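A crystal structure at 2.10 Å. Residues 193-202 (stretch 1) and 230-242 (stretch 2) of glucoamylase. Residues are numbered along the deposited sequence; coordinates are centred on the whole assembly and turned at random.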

# COMPACT_ATOMS: atom_id res chain seq x y z
N ASN A 193 28.92 4.69 10.89
CA ASN A 193 29.85 5.81 10.81
C ASN A 193 30.93 5.68 11.88
O ASN A 193 32.03 6.23 11.74
CB ASN A 193 29.10 7.14 10.95
CG ASN A 193 28.57 7.37 12.36
OD1 ASN A 193 27.97 6.48 12.96
ND2 ASN A 193 28.78 8.57 12.88
N ILE A 194 30.61 4.95 12.95
CA ILE A 194 31.56 4.74 14.03
C ILE A 194 32.01 3.28 14.07
O ILE A 194 32.68 2.85 15.01
CB ILE A 194 30.94 5.07 15.40
CG1 ILE A 194 29.70 4.21 15.64
CG2 ILE A 194 30.61 6.55 15.47
CD1 ILE A 194 29.17 4.28 17.06
N GLY A 195 31.63 2.52 13.04
CA GLY A 195 32.01 1.12 12.98
C GLY A 195 31.25 0.26 13.97
O GLY A 195 30.28 0.70 14.58
N TRP A 196 31.71 -0.98 14.15
CA TRP A 196 31.06 -1.91 15.07
C TRP A 196 32.00 -2.34 16.19
O TRP A 196 33.21 -2.43 16.00
CB TRP A 196 30.59 -3.17 14.32
CG TRP A 196 29.94 -2.89 13.01
CD1 TRP A 196 30.48 -3.05 11.77
CD2 TRP A 196 28.62 -2.38 12.80
NE1 TRP A 196 29.58 -2.68 10.80
CE2 TRP A 196 28.43 -2.27 11.41
CE3 TRP A 196 27.57 -2.02 13.66
CZ2 TRP A 196 27.23 -1.80 10.85
CZ3 TRP A 196 26.38 -1.55 13.11
CH2 TRP A 196 26.22 -1.45 11.71
N LYS A 197 31.42 -2.61 17.36
CA LYS A 197 32.20 -3.05 18.50
C LYS A 197 32.35 -4.57 18.37
O LYS A 197 33.12 -5.20 19.10
CB LYS A 197 31.46 -2.72 19.80
CG LYS A 197 32.22 -3.12 21.06
CD LYS A 197 31.50 -2.66 22.32
CE LYS A 197 32.32 -2.99 23.56
NZ LYS A 197 31.67 -2.48 24.80
N GLY A 198 31.61 -5.13 17.42
CA GLY A 198 31.64 -6.56 17.18
C GLY A 198 30.52 -6.95 16.24
O GLY A 198 29.50 -6.26 16.16
N TYR A 199 30.69 -8.05 15.51
CA TYR A 199 29.68 -8.51 14.57
C TYR A 199 29.51 -10.03 14.59
O TYR A 199 30.35 -10.75 15.12
CB TYR A 199 30.05 -8.06 13.15
CG TYR A 199 31.43 -8.49 12.71
CD1 TYR A 199 31.71 -9.82 12.42
CD2 TYR A 199 32.47 -7.56 12.61
CE1 TYR A 199 32.99 -10.23 12.04
CE2 TYR A 199 33.75 -7.95 12.23
CZ TYR A 199 34.01 -9.28 11.95
OH TYR A 199 35.28 -9.67 11.58
N SER A 200 28.42 -10.50 14.00
CA SER A 200 28.13 -11.93 13.93
C SER A 200 26.95 -12.21 13.01
O SER A 200 25.89 -11.59 13.12
CB SER A 200 27.82 -12.48 15.32
OG SER A 200 27.61 -13.88 15.27
N ILE A 201 27.14 -13.15 12.09
CA ILE A 201 26.10 -13.54 11.15
C ILE A 201 25.67 -14.95 11.52
O ILE A 201 26.39 -15.92 11.24
CB ILE A 201 26.64 -13.51 9.71
CG1 ILE A 201 27.22 -12.12 9.41
CG2 ILE A 201 25.52 -13.84 8.73
CD1 ILE A 201 27.95 -12.02 8.10
N GLY A 202 24.51 -15.07 12.16
CA GLY A 202 24.03 -16.37 12.57
C GLY A 202 22.72 -16.80 11.94
O GLY A 202 22.10 -16.04 11.19
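Stretch 2 230-242: IIEGAEIDLTKNS

How does stretch 2 lie on stretch 1? Residues from Ile230 to about Ile236 form an extended strand running antiparallel to the strand that runs through Tyr199 to Gly202 and continues beyond it, with 166° between their directions and a closest axial approach of 4.7 Å. Tyr199 faces Ala234 and Ile201 faces Glu232 as non-hydrogen-bonded pairs, their CA atoms 4.2 and 4.5 Å apart.

Which backbone groups are satisfied? Ser200 and Gly233 bond both ways: Ser200 N to Gly233 O at 3.0 Å, Gly233 N to Ser200 O at 2.9 Å. Gly202 and Ile231 repeat this, with Ile231 N to Gly202 O at 3.0 Å and Gly202 N to Ile231 O at 3.3 Å. Farther along, Glu235 N reaches Gly198 O at 3.0 Å, but Glu235 O accepts from Lys197 N at 2.9 Å.

What serves the polar groups beyond the ladder? One water accepts from Asp237 N (2.6 Å) and donates to Gly195 O (2.9 Å). Another links Lys197 NZ (2.6 Å) to Glu235 OE2 (2.7 Å), bridging charges too distant for a salt bridge. Lys240 NZ makes a weak bond to Ile194 O at 3.3 Å.

Where do apolar side chains meet? Trp196 CE3 lies 3.4 Å from Ala234 CB, while Ile236 CD1 approaches the ring edge, 3.6 Å from Trp196 CZ3. Ile194 CD1 packs 4.1 Å from Ile236 CG2.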

# COMPACT_ATOMS: atom_id res chain seq x y z
N ILE A 230 19.21 -16.04 7.79
CA ILE A 230 20.20 -15.43 8.66
C ILE A 230 19.80 -14.10 9.28
O ILE A 230 18.82 -13.47 8.89
CB ILE A 230 21.51 -15.23 7.90
CG1 ILE A 230 21.30 -14.23 6.77
CG2 ILE A 230 21.98 -16.56 7.33
CD1 ILE A 230 22.56 -13.88 6.00
N ILE A 231 20.60 -13.68 10.25
CA ILE A 231 20.41 -12.41 10.95
C ILE A 231 21.80 -11.81 11.15
O ILE A 231 22.66 -12.40 11.80
CB ILE A 231 19.73 -12.62 12.31
CG1 ILE A 231 18.35 -13.25 12.09
CG2 ILE A 231 19.62 -11.29 13.05
CD1 ILE A 231 17.61 -13.56 13.36
N GLU A 232 22.02 -10.64 10.56
CA GLU A 232 23.31 -9.98 10.69
C GLU A 232 23.27 -9.04 11.89
O GLU A 232 22.67 -7.97 11.83
CB GLU A 232 23.64 -9.25 9.39
CG GLU A 232 23.70 -10.22 8.21
CD GLU A 232 24.33 -9.66 6.96
OE1 GLU A 232 24.85 -10.46 6.16
OE2 GLU A 232 24.32 -8.42 6.78
N GLY A 233 23.88 -9.49 12.98
CA GLY A 233 23.90 -8.71 14.21
C GLY A 233 25.21 -8.00 14.46
O GLY A 233 26.26 -8.40 13.95
N ALA A 234 25.15 -6.93 15.25
CA ALA A 234 26.34 -6.16 15.57
C ALA A 234 26.10 -5.36 16.84
O ALA A 234 24.98 -4.94 17.13
CB ALA A 234 26.69 -5.22 14.42
N GLU A 235 27.16 -5.16 17.61
CA GLU A 235 27.07 -4.39 18.84
C GLU A 235 27.57 -2.98 18.56
O GLU A 235 28.52 -2.77 17.81
CB GLU A 235 27.91 -5.04 19.95
CG GLU A 235 28.04 -4.19 21.21
CD GLU A 235 28.58 -4.99 22.39
OE1 GLU A 235 29.49 -5.82 22.18
OE2 GLU A 235 28.10 -4.78 23.52
N ILE A 236 26.89 -2.00 19.16
CA ILE A 236 27.26 -0.61 18.98
C ILE A 236 28.11 -0.19 20.18
O ILE A 236 27.70 -0.37 21.33
CB ILE A 236 26.00 0.29 18.91
CG1 ILE A 236 25.06 -0.22 17.81
CG2 ILE A 236 26.40 1.73 18.66
CD1 ILE A 236 25.67 -0.20 16.42
N ASP A 237 29.29 0.35 19.91
CA ASP A 237 30.19 0.79 20.98
C ASP A 237 29.64 2.09 21.56
O ASP A 237 29.95 3.17 21.07
CB ASP A 237 31.60 1.02 20.43
CG ASP A 237 32.64 1.17 21.53
OD1 ASP A 237 32.32 1.77 22.58
OD2 ASP A 237 33.78 0.70 21.34
N LEU A 238 28.83 1.98 22.61
CA LEU A 238 28.24 3.14 23.25
C LEU A 238 29.28 4.07 23.86
O LEU A 238 29.16 5.30 23.76
CB LEU A 238 27.24 2.72 24.33
CG LEU A 238 25.94 2.07 23.85
CD1 LEU A 238 25.10 1.65 25.05
CD2 LEU A 238 25.17 3.06 22.98
N THR A 239 30.30 3.50 24.48
CA THR A 239 31.34 4.31 25.10
C THR A 239 32.04 5.18 24.07
O THR A 239 32.70 6.16 24.42
CB THR A 239 32.39 3.43 25.81
OG1 THR A 239 33.18 2.73 24.84
CG2 THR A 239 31.70 2.42 26.72
N LYS A 240 31.89 4.85 22.79
CA LYS A 240 32.51 5.64 21.73
C LYS A 240 31.60 6.79 21.30
O LYS A 240 32.09 7.87 20.93
CB LYS A 240 32.84 4.75 20.53
CG LYS A 240 33.53 5.51 19.41
CD LYS A 240 34.57 4.66 18.70
CE LYS A 240 33.95 3.48 17.98
NZ LYS A 240 34.99 2.66 17.30
N ASN A 241 30.29 6.57 21.36
CA ASN A 241 29.30 7.59 21.02
C ASN A 241 27.90 7.00 21.16
O ASN A 241 27.59 5.95 20.60
CB ASN A 241 29.49 8.10 19.59
CG ASN A 241 28.96 9.51 19.40
OD1 ASN A 241 27.92 9.87 19.95
ND2 ASN A 241 29.67 10.31 18.62
N SER A 242 27.05 7.69 21.93
CA SER A 242 25.68 7.22 22.14
C SER A 242 24.80 7.56 20.93
O SER A 242 23.67 7.10 20.82
CB SER A 242 25.09 7.86 23.40
OG SER A 242 25.06 9.27 23.29
O HOH W 1 30.22 0.53 17.44
O HOH W 2 30.23 -4.59 25.23